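PDB 2F2B: aquaporin AqpM from Methanothermobacter marburgensis str. Marburg, which forms a membrane channel for osmotically driven water flow in both directions and also gives a transient rise in initial glycerol flux. Local coordinates for residues 152-157 with 231-236; 82-87 with 198-203; 130-135 with 208-213. All blocks are in the same frame, centred on the assembly; numbering follows the deposited sequence.

Contact 1. Residues 152-157 with 231-236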
loop_
_atom_site.group_PDB
_atom_site.type_symbol
_atom_site.label_atom_id
_atom_site.label_comp_id
_atom_site.label_asym_id
_atom_site.label_seq_id
_atom_site.Cartn_x
_atom_site.Cartn_y
_atom_site.Cartn_z
ATOM N N VAL A 152 -4.977 15.350 17.589
ATOM C CA VAL A 152 -5.680 15.183 16.315
ATOM C C VAL A 152 -5.457 13.786 15.740
ATOM O O VAL A 152 -6.396 13.134 15.275
ATOM C CB VAL A 152 -5.228 16.248 15.283
ATOM C CG1 VAL A 152 -5.999 16.069 13.970
ATOM C CG2 VAL A 152 -5.473 17.649 15.845
ATOM N N GLY A 153 -4.213 13.323 15.777
ATOM C CA GLY A 153 -3.911 11.998 15.263
ATOM C C GLY A 153 -4.637 10.893 16.014
ATOM O O GLY A 153 -5.214 9.995 15.404
ATOM N N THR A 154 -4.629 10.952 17.343
ATOM C CA THR A 154 -5.289 9.911 18.116
ATOM C C THR A 154 -6.809 10.025 18.002
ATOM O O THR A 154 -7.521 9.033 18.142
ATOM C CB THR A 154 -4.854 9.951 19.596
ATOM O OG1 THR A 154 -3.421 10.027 19.668
ATOM C CG2 THR A 154 -5.297 8.677 20.309
ATOM N N PHE A 155 -7.302 11.234 17.741
ATOM C CA PHE A 155 -8.736 11.437 17.562
ATOM C C PHE A 155 -9.177 10.620 16.344
ATOM O O PHE A 155 -10.164 9.883 16.401
ATOM C CB PHE A 155 -9.045 12.922 17.326
ATOM C CG PHE A 155 -10.502 13.211 17.072
ATOM C CD1 PHE A 155 -11.359 13.530 18.123
ATOM C CD2 PHE A 155 -11.019 13.155 15.781
ATOM C CE1 PHE A 155 -12.714 13.793 17.890
ATOM C CE2 PHE A 155 -12.372 13.414 15.536
ATOM C CZ PHE A 155 -13.219 13.734 16.595
ATOM N N LEU A 156 -8.445 10.746 15.238
ATOM C CA LEU A 156 -8.799 9.993 14.033
ATOM C C LEU A 156 -8.730 8.493 14.293
ATOM O O LEU A 156 -9.628 7.744 13.903
ATOM C CB LEU A 156 -7.871 10.350 12.864
ATOM C CG LEU A 156 -8.134 9.530 11.591
ATOM C CD1 LEU A 156 -9.579 9.728 11.142
ATOM C CD2 LEU A 156 -7.172 9.946 10.485
ATOM N N LEU A 157 -7.660 8.052 14.949
ATOM C CA LEU A 157 -7.506 6.635 15.259
ATOM C C LEU A 157 -8.694 6.108 16.061
ATOM O O LEU A 157 -9.308 5.107 15.693
ATOM C CB LEU A 157 -6.218 6.394 16.055
ATOM C CG LEU A 157 -6.049 4.990 16.659
ATOM C CD1 LEU A 157 -6.108 3.930 15.558
ATOM C CD2 LEU A 157 -4.724 4.912 17.408
ATOM N N VAL A 231 -6.305 12.390 25.548
ATOM C CA VAL A 231 -7.289 13.438 25.287
ATOM C C VAL A 231 -7.951 13.223 23.926
ATOM O O VAL A 231 -9.174 13.300 23.798
ATOM C CB VAL A 231 -6.635 14.836 25.322
ATOM C CG1 VAL A 231 -7.606 15.885 24.798
ATOM C CG2 VAL A 231 -6.215 15.169 26.755
ATOM N N GLY A 232 -7.139 12.957 22.907
ATOM C CA GLY A 232 -7.689 12.730 21.583
ATOM C C GLY A 232 -8.626 11.536 21.550
ATOM O O GLY A 232 -9.692 11.594 20.940
ATOM N N ALA A 233 -8.237 10.448 22.208
ATOM C CA ALA A 233 -9.060 9.244 22.225
ATOM C C ALA A 233 -10.400 9.461 22.923
ATOM O O ALA A 233 -11.446 9.078 22.404
ATOM C CB ALA A 233 -8.302 8.094 22.897
ATOM N N VAL A 234 -10.374 10.070 24.103
ATOM C CA VAL A 234 -11.615 10.305 24.825
ATOM C C VAL A 234 -12.513 11.269 24.056
ATOM O O VAL A 234 -13.718 11.053 23.959
ATOM C CB VAL A 234 -11.338 10.843 26.247
ATOM C CG1 VAL A 234 -12.647 11.234 26.926
ATOM C CG2 VAL A 234 -10.635 9.767 27.067
ATOM N N LEU A 235 -11.927 12.325 23.496
ATOM C CA LEU A 235 -12.710 13.283 22.722
ATOM C C LEU A 235 -13.401 12.592 21.546
ATOM O O LEU A 235 -14.556 12.886 21.238
ATOM C CB LEU A 235 -11.820 14.419 22.200
ATOM C CG LEU A 235 -11.295 15.431 23.226
ATOM C CD1 LEU A 235 -10.424 16.467 22.525
ATOM C CD2 LEU A 235 -12.465 16.113 23.924
ATOM N N ALA A 236 -12.694 11.669 20.896
ATOM C CA ALA A 236 -13.251 10.938 19.754
ATOM C C ALA A 236 -14.365 9.992 20.188
ATOM O O ALA A 236 -15.405 9.898 19.532
ATOM C CB ALA A 236 -12.142 10.147 19.044
#
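The ring of Phe155 has the CB of Ala236 over one face, a CH-pi contact with the methyl 4.0 Å from the ring centroid and 27° off its normal, while Gly232 O and Leu235 C approach it obliquely. The two segments belong to transmembrane helices 143-166 and 224-243, neighbours in the right-handed helix bundle of the aquaporin fold. Here their axes come within 7.1 Å and run roughly in the same sense, 41° apart. Such close packing rests on small residues of the second helix. Gly232, without a side chain, lies against the backbone of Thr154 and Phe155, and its CA comes within 4.4 Å of Phe155 CA. Its carbonyl oxygen, already accepting the helical bond from Ala236 N, also takes a CA-H...O contact from Phe155 CA at 3.5 Å. One turn further on, the Ala236 methyl is wedged between the main chain and ring of Phe155, 3.6 Å from CD1. CG of Phe155 is anti to the backbone N (chi1 177°), which carries the ring outward, alongside helix 224-243, with one face over this methyl; nearby, CD1 also touches Leu235 CB. Beyond the pair, Phe155 packs on Thr239 and on Ile13 of a second subunit of the tetramer, so the ring bridges the intrachain helix packing and the subunit interface. On the inner flank Thr154 divides its branches: OG1 bonds back to Glu150 O in its own helix, and the methyl is presented to the other. That methyl, CG2, ends 4.0 Å from Ala233 CB and 3.9 Å from Ala233 N.

Contact 2. Residues 82-87 with 198-203. With GOL (glycerol), chain B.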
loop_
_atom_site.group_PDB
_atom_site.type_symbol
_atom_site.label_atom_id
_atom_site.label_comp_id
_atom_site.label_asym_id
_atom_site.label_seq_id
_atom_site.Cartn_x
_atom_site.Cartn_y
_atom_site.Cartn_z
ATOM N N ASN A 82 -2.771 -0.331 23.223
ATOM C CA ASN A 82 -2.618 1.116 23.308
ATOM C C ASN A 82 -3.391 1.626 24.534
ATOM O O ASN A 82 -4.611 1.527 24.581
ATOM C CB ASN A 82 -3.209 1.741 22.041
ATOM C CG ASN A 82 -3.007 3.236 21.968
ATOM O OD1 ASN A 82 -2.814 3.906 22.984
ATOM N ND2 ASN A 82 -3.067 3.774 20.753
ATOM N N PRO A 83 -2.687 2.175 25.536
ATOM C CA PRO A 83 -3.362 2.685 26.736
ATOM C C PRO A 83 -4.449 3.716 26.428
ATOM O O PRO A 83 -5.468 3.782 27.122
ATOM C CB PRO A 83 -2.213 3.282 27.549
ATOM C CG PRO A 83 -1.064 2.380 27.194
ATOM C CD PRO A 83 -1.222 2.223 25.695
ATOM N N ALA A 84 -4.234 4.522 25.390
ATOM C CA ALA A 84 -5.215 5.536 25.017
ATOM C C ALA A 84 -6.505 4.908 24.481
ATOM O O ALA A 84 -7.593 5.457 24.668
ATOM C CB ALA A 84 -4.619 6.489 23.981
ATOM N N VAL A 85 -6.387 3.763 23.812
ATOM C CA VAL A 85 -7.563 3.077 23.281
ATOM C C VAL A 85 -8.334 2.449 24.439
ATOM O O VAL A 85 -9.561 2.535 24.503
ATOM C CB VAL A 85 -7.162 1.978 22.267
ATOM C CG1 VAL A 85 -8.375 1.116 21.911
ATOM C CG2 VAL A 85 -6.592 2.630 21.009
ATOM N N THR A 86 -7.604 1.824 25.356
ATOM C CA THR A 86 -8.215 1.194 26.526
ATOM C C THR A 86 -9.001 2.240 27.320
ATOM O O THR A 86 -10.148 2.006 27.709
ATOM C CB THR A 86 -7.135 0.557 27.433
ATOM O OG1 THR A 86 -6.436 -0.457 26.701
ATOM C CG2 THR A 86 -7.769 -0.080 28.674
ATOM N N ILE A 87 -8.386 3.398 27.545
ATOM C CA ILE A 87 -9.036 4.476 28.287
ATOM C C ILE A 87 -10.199 5.061 27.484
ATOM O O ILE A 87 -11.249 5.385 28.041
ATOM C CB ILE A 87 -8.011 5.580 28.654
ATOM C CG1 ILE A 87 -7.016 5.019 29.678
ATOM C CG2 ILE A 87 -8.723 6.812 29.212
ATOM C CD1 ILE A 87 -5.858 5.939 30.004
ATOM N N LEU A 198 0.604 8.355 19.086
ATOM C CA LEU A 198 -0.810 7.999 19.260
ATOM C C LEU A 198 -0.959 6.914 20.315
ATOM O O LEU A 198 -2.054 6.390 20.515
ATOM C CB LEU A 198 -1.393 7.448 17.951
ATOM C CG LEU A 198 -0.977 8.062 16.613
ATOM C CD1 LEU A 198 -1.692 7.312 15.480
ATOM C CD2 LEU A 198 -1.326 9.549 16.586
ATOM N N ASN A 199 0.124 6.620 21.025
ATOM C CA ASN A 199 0.129 5.493 21.952
ATOM C C ASN A 199 1.147 5.658 23.088
ATOM O O ASN A 199 2.353 5.593 22.856
ATOM C CB ASN A 199 0.485 4.271 21.099
ATOM C CG ASN A 199 0.358 2.965 21.831
ATOM O OD1 ASN A 199 0.650 2.863 23.022
ATOM N ND2 ASN A 199 -0.051 1.935 21.101
ATOM N N PRO A 200 0.677 5.843 24.334
ATOM C CA PRO A 200 1.599 6.010 25.465
ATOM C C PRO A 200 2.597 4.859 25.657
ATOM O O PRO A 200 3.738 5.086 26.057
ATOM C CB PRO A 200 0.656 6.165 26.660
ATOM C CG PRO A 200 -0.554 6.824 26.046
ATOM C CD PRO A 200 -0.720 6.025 24.766
ATOM N N ALA A 201 2.170 3.631 25.375
ATOM C CA ALA A 201 3.053 2.475 25.536
ATOM C C ALA A 201 4.097 2.421 24.424
ATOM O O ALA A 201 5.269 2.112 24.671
ATOM C CB ALA A 201 2.229 1.180 25.552
ATOM N N ARG A 202 3.669 2.723 23.201
ATOM C CA ARG A 202 4.568 2.713 22.049
ATOM C C ARG A 202 5.701 3.726 22.222
ATOM O O ARG A 202 6.769 3.587 21.620
ATOM C CB ARG A 202 3.771 2.992 20.764
ATOM C CG ARG A 202 4.614 3.238 19.513
ATOM C CD ARG A 202 4.805 4.732 19.283
ATOM N NE ARG A 202 5.569 5.032 18.071
ATOM C CZ ARG A 202 6.896 5.045 18.001
ATOM N NH1 ARG A 202 7.624 4.770 19.075
ATOM N NH2 ARG A 202 7.501 5.350 16.861
ATOM N N THR A 203 5.469 4.745 23.045
ATOM C CA THR A 203 6.502 5.742 23.304
ATOM C C THR A 203 7.339 5.297 24.506
ATOM O O THR A 203 8.561 5.441 24.511
ATOM C CB THR A 203 5.894 7.136 23.589
ATOM O OG1 THR A 203 5.225 7.615 22.413
ATOM C CG2 THR A 203 6.992 8.128 23.971
HETATM C C1 GOL B . -2.996 0.529 17.306
HETATM O O1 GOL B . -4.085 -0.650 17.172
HETATM C C2 GOL B . -3.051 1.570 18.235
HETATM O O2 GOL B . -4.258 1.641 18.809
HETATM C C3 GOL B . -1.992 2.141 18.292
HETATM O O3 GOL B . -0.515 2.541 18.027
#
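Asn82 ND2 is engaged twice: it donates to Leu198 O at 2.8 Å, with that acceptor close to the amide plane, and to O2 of a bound glycerol at 3.1 Å. This is the meeting of the two NPA motifs of the aquaporin fold, where the short helices 83-91 and 200-214 begin nose to nose. Asn199 ND2 answers with a nearly straight bond to glycerol O3 (172°) and a second one to Ile81 O. The two carboxamides meet tip to tip and stacked, 9° apart, with Asn82 CG 3.4 Å from Asn199 CG. In both asparagines CG is anti to the backbone N, and the amide oxygen turns back as an N-cap: Asn82 OD1 receives Ala84 N, Asn199 OD1 receives Arg202 N and, weakly, Ala201 N. With the oxygens occupied by the helix starts, each NH2 gives one bond to a backbone carbonyl and one to the glycerol in the pore. The glycerol, probably from the crystallisation liquor, is consistent with a solute lying at this point of the channel and also touches Val85 CG2. Behind the asparagines the prolines meet, Pro83 CD 3.9 Å from Pro200 CD; Pro83 CD also lies 3.6 Å from Ala201 CB and 3.3 Å from Asn199 OD1.

Contact 3. Residues 130-135 with 208-213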
loop_
_atom_site.group_PDB
_atom_site.type_symbol
_atom_site.label_atom_id
_atom_site.label_comp_id
_atom_site.label_asym_id
_atom_site.label_seq_id
_atom_site.Cartn_x
_atom_site.Cartn_y
_atom_site.Cartn_z
ATOM N N GLY A 130 19.577 5.051 15.478
ATOM C CA GLY A 130 18.145 5.051 15.219
ATOM C C GLY A 130 17.241 5.487 16.360
ATOM O O GLY A 130 16.042 5.678 16.153
ATOM N N GLY A 131 17.798 5.643 17.558
ATOM C CA GLY A 131 16.996 6.056 18.699
ATOM C C GLY A 131 15.835 5.120 18.982
ATOM O O GLY A 131 14.857 5.506 19.627
ATOM N N LEU A 132 15.953 3.887 18.495
ATOM C CA LEU A 132 14.928 2.860 18.661
ATOM C C LEU A 132 13.544 3.367 18.265
ATOM O O LEU A 132 12.530 2.913 18.794
ATOM C CB LEU A 132 14.922 2.339 20.104
ATOM C CG LEU A 132 16.132 1.459 20.467
ATOM C CD1 LEU A 132 16.105 1.104 21.952
ATOM C CD2 LEU A 132 16.106 0.190 19.621
ATOM N N GLY A 133 13.520 4.301 17.322
ATOM C CA GLY A 133 12.264 4.862 16.854
ATOM C C GLY A 133 11.468 5.608 17.911
ATOM O O GLY A 133 10.238 5.634 17.857
ATOM N N ALA A 134 12.153 6.221 18.873
ATOM C CA ALA A 134 11.465 6.967 19.923
ATOM C C ALA A 134 10.800 8.217 19.343
ATOM O O ALA A 134 11.361 8.888 18.477
ATOM C CB ALA A 134 12.454 7.364 21.023
ATOM N N THR A 135 9.601 8.527 19.824
ATOM C CA THR A 135 8.870 9.700 19.350
ATOM C C THR A 135 9.208 10.950 20.164
ATOM O O THR A 135 9.154 10.934 21.394
ATOM C CB THR A 135 7.341 9.480 19.431
ATOM O OG1 THR A 135 6.976 9.147 20.777
ATOM C CG2 THR A 135 6.910 8.348 18.497
ATOM N N LEU A 208 12.393 4.022 27.450
ATOM C CA LEU A 208 13.073 3.239 28.478
ATOM C C LEU A 208 14.385 2.649 27.968
ATOM O O LEU A 208 15.437 2.812 28.593
ATOM C CB LEU A 208 12.164 2.113 28.979
ATOM C CG LEU A 208 12.738 1.208 30.078
ATOM C CD1 LEU A 208 13.099 2.053 31.292
ATOM C CD2 LEU A 208 11.727 0.134 30.457
ATOM N N ASN A 209 14.330 1.972 26.827
ATOM C CA ASN A 209 15.529 1.368 26.273
ATOM C C ASN A 209 16.565 2.385 25.794
ATOM O O ASN A 209 17.769 2.134 25.897
ATOM C CB ASN A 209 15.154 0.389 25.157
ATOM C CG ASN A 209 14.489 -0.870 25.697
ATOM O OD1 ASN A 209 13.275 -0.911 25.914
ATOM N ND2 ASN A 209 15.291 -1.894 25.941
ATOM N N ASP A 210 16.114 3.529 25.283
ATOM C CA ASP A 210 17.049 4.560 24.838
ATOM C C ASP A 210 17.826 5.086 26.040
ATOM O O ASP A 210 19.017 5.387 25.946
ATOM C CB ASP A 210 16.317 5.733 24.176
ATOM C CG ASP A 210 16.049 5.501 22.703
ATOM O OD1 ASP A 210 16.745 4.662 22.099
ATOM O OD2 ASP A 210 15.154 6.172 22.146
ATOM N N MET A 211 17.137 5.203 27.168
ATOM C CA MET A 211 17.760 5.688 28.390
ATOM C C MET A 211 18.824 4.709 28.877
ATOM O O MET A 211 19.945 5.103 29.200
ATOM C CB MET A 211 16.698 5.877 29.475
ATOM C CG MET A 211 17.262 6.084 30.872
ATOM S SD MET A 211 15.962 6.248 32.107
ATOM C CE MET A 211 15.520 4.540 32.374
ATOM N N ILE A 212 18.465 3.432 28.913
ATOM C CA ILE A 212 19.362 2.381 29.383
ATOM C C ILE A 212 20.524 2.041 28.455
ATOM O O ILE A 212 21.640 1.800 28.920
ATOM C CB ILE A 212 18.578 1.077 29.651
ATOM C CG1 ILE A 212 17.492 1.326 30.698
ATOM C CG2 ILE A 212 19.530 -0.022 30.116
ATOM C CD1 ILE A 212 16.554 0.151 30.897
ATOM N N PHE A 213 20.272 2.030 27.150
ATOM C CA PHE A 213 21.304 1.661 26.186
ATOM C C PHE A 213 21.881 2.768 25.308
ATOM O O PHE A 213 22.944 2.594 24.714
ATOM C CB PHE A 213 20.773 0.527 25.304
ATOM C CG PHE A 213 20.359 -0.691 26.080
ATOM C CD1 PHE A 213 21.315 -1.529 26.647
ATOM C CD2 PHE A 213 19.013 -0.981 26.278
ATOM C CE1 PHE A 213 20.935 -2.640 27.402
ATOM C CE2 PHE A 213 18.623 -2.086 27.029
ATOM C CZ PHE A 213 19.585 -2.917 27.593
#
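The extracellular loop between helices 125-128 and 143-166 lies here against the far part of helix 200-214, the short pore helix that starts at the second NPA motif. From that helix Asp210 reaches toward the loop with its carboxyl group. OD2 stands 2.6 Å from Gly131 O, a separation so short that the acid probably carries a proton, and the same oxygen meets the Ala134 methyl, with 3.2 Å between OD2 and Ala134 CB. Gly131 O in turn accepts the backbone N of Ala134 at 2.9 Å, which closes a tight turn whose outer side faces the acid. Gly131, Leu132 and Gly133 all have positive phi, the left-handed conformation that coils the chain this tightly. The Leu132 side chain runs antiparallel to that of Asp210, its CB 3.6 Å from OD1, and its CD1 tip lies across Asn209, 3.4 Å from Asn209 CB. Leu132 and Asn209 both continue onto Ser115 of helix 100-122, which ties this corner to the bundle. The coiled loop also presents Gly133 O to Arg202, the arginine just after the second NPA motif. A loop backing that arginine is typical of the extracellular selectivity filter of aquaporins.

Contact 2 lies nearest the centre of the chain, with contact 1 centred about 11 Å away on the side that meets a second subunit and contact 3 about 17 Å away on the extracellular side; contacts 1 and 3, about 25 Å apart between centres, do not touch. Along the chain the segments come in the order 82-87, 130-135, 152-157, 198-203, 208-213, 231-236, so every pair of contacts crosses. Contacts 2 and 3 share helix 200-214, and helix 224-243 of contact 1 follows it. Leu198 CD2 packs against Gly153 C at 3.6 Å. The membrane helices thus back the NPA junction directly, and the extracellular loop meets the same pore helix further on.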